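Local coordinates for uncharacterized protein (Porphyromonas gingivalis, PDB 1ZBS), which probably phosphorylates N-acetylglucosamine with ATP, as a putative sugar kinase of the ASKHA nucleotide-binding superfamily, at the interface of chains A and B. Sequence-based numbering; all coordinates share one arbitrary frame. Chains: chain A/B, hypothetical protein PG1100.

The interface of chains A and B. Residues chain A 152, 155-156, 182, 186, 196; chain B 140-141.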
# COMPACT_ATOMS: atom_id res chain seq x y z
N ARG A 152 -3.33 7.73 2.23
CA ARG A 152 -3.39 6.49 2.99
C ARG A 152 -2.90 6.68 4.42
O ARG A 152 -3.43 6.07 5.36
CB ARG A 152 -2.63 5.35 2.31
CG ARG A 152 -1.13 5.47 2.32
CD ARG A 152 -0.50 4.09 2.09
NE ARG A 152 0.79 4.20 1.43
CZ ARG A 152 1.95 4.31 2.06
NH1 ARG A 152 2.00 4.32 3.38
NH2 ARG A 152 3.06 4.43 1.35
N ILE A 155 -6.01 8.60 6.28
CA ILE A 155 -7.17 7.80 6.63
C ILE A 155 -6.80 6.65 7.59
O ILE A 155 -7.61 6.24 8.43
CB ILE A 155 -7.94 7.27 5.36
CG1 ILE A 155 -7.25 6.06 4.78
CG2 ILE A 155 -8.03 8.36 4.30
CD1 ILE A 155 -7.87 4.77 5.28
N GLY A 156 -5.57 6.17 7.49
CA GLY A 156 -5.14 5.10 8.38
C GLY A 156 -5.19 5.56 9.83
O GLY A 156 -5.89 4.96 10.66
N ILE A 182 -14.03 2.14 2.26
CA ILE A 182 -12.64 2.50 2.06
C ILE A 182 -11.82 1.24 1.74
O ILE A 182 -11.02 1.23 0.79
CB ILE A 182 -12.09 3.25 3.30
CG1 ILE A 182 -12.85 4.59 3.43
CG2 ILE A 182 -10.60 3.50 3.18
CD1 ILE A 182 -12.50 5.41 4.64
N VAL A 186 -9.85 0.70 -1.77
CA VAL A 186 -8.41 0.56 -1.69
C VAL A 186 -7.90 -0.80 -2.16
O VAL A 186 -6.91 -0.87 -2.90
CB VAL A 186 -7.93 0.81 -0.25
CG1 VAL A 186 -6.47 0.42 -0.09
CG2 VAL A 186 -8.10 2.29 0.10
N LEU A 196 -7.24 7.35 -3.11
CA LEU A 196 -6.53 7.85 -1.94
C LEU A 196 -6.08 9.31 -2.06
O LEU A 196 -6.17 10.07 -1.10
CB LEU A 196 -5.31 6.96 -1.65
CG LEU A 196 -5.63 5.59 -1.04
CD1 LEU A 196 -4.35 4.78 -0.93
CD2 LEU A 196 -6.26 5.78 0.34
N ILE B 140 -2.13 -2.11 3.32
CA ILE B 140 -1.92 -0.79 2.75
C ILE B 140 -2.32 0.31 3.73
O ILE B 140 -1.55 1.25 3.96
CB ILE B 140 -2.69 -0.61 1.40
CG1 ILE B 140 -2.11 -1.56 0.34
CG2 ILE B 140 -2.56 0.84 0.91
CD1 ILE B 140 -2.82 -1.49 -1.01
N LEU B 141 -3.48 0.18 4.35
CA LEU B 141 -3.94 1.21 5.31
C LEU B 141 -3.58 0.96 6.77
O LEU B 141 -3.61 1.89 7.58
CB LEU B 141 -5.45 1.38 5.21
CG LEU B 141 -5.97 1.84 3.85
CD1 LEU B 141 -7.49 1.81 3.83
CD2 LEU B 141 -5.45 3.25 3.57
O HOH W 1 -2.33 4.41 7.37
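B:Leu141 plugs into a pocket between helices 147-159 and 179-188 of chain A, with A:Ile182 ahead of its tip and A:Leu196, from helix 192-197, set obliquely to one side. The fork of the leucine does most of the touching. Both methyls straddle CD1 of A:Ile155, and CD1 of B:Leu141 sits 3.3 Å from that atom, tighter than a relaxed methyl contact. A:Ile155 holds its CG1 between the backbone N and the carbonyl carbon (chi1 80°), which turns the ethyl arm toward the leucine. The CD1 branch of B:Leu141 also meets CG2 of A:Ile182 at 3.6 Å, the two side chains lying roughly perpendicular, while CG2 of A:Val186 faces it tip to tip at 3.8 Å. The CD2 branch of B:Leu141 turns toward CB of A:Arg152, 3.7 Å away, with CD2 of A:Leu196 farther off at 4.2 Å.

Packing is looser around B:Ile140. CG2 of B:Ile140 lies between CG1 of A:Val186, 4.1 Å away, and the aliphatic stem of A:Arg152, which runs extended across it and carries the guanidinium beyond the isoleucine. This patch is one half of a two-fold pair in the deposited dimer, which may or may not be the form present in the cell. At the edge beside A:Gly156, an ordered water links the two backbones, 2.8 Å from both A:Arg152 O and B:Leu141 O.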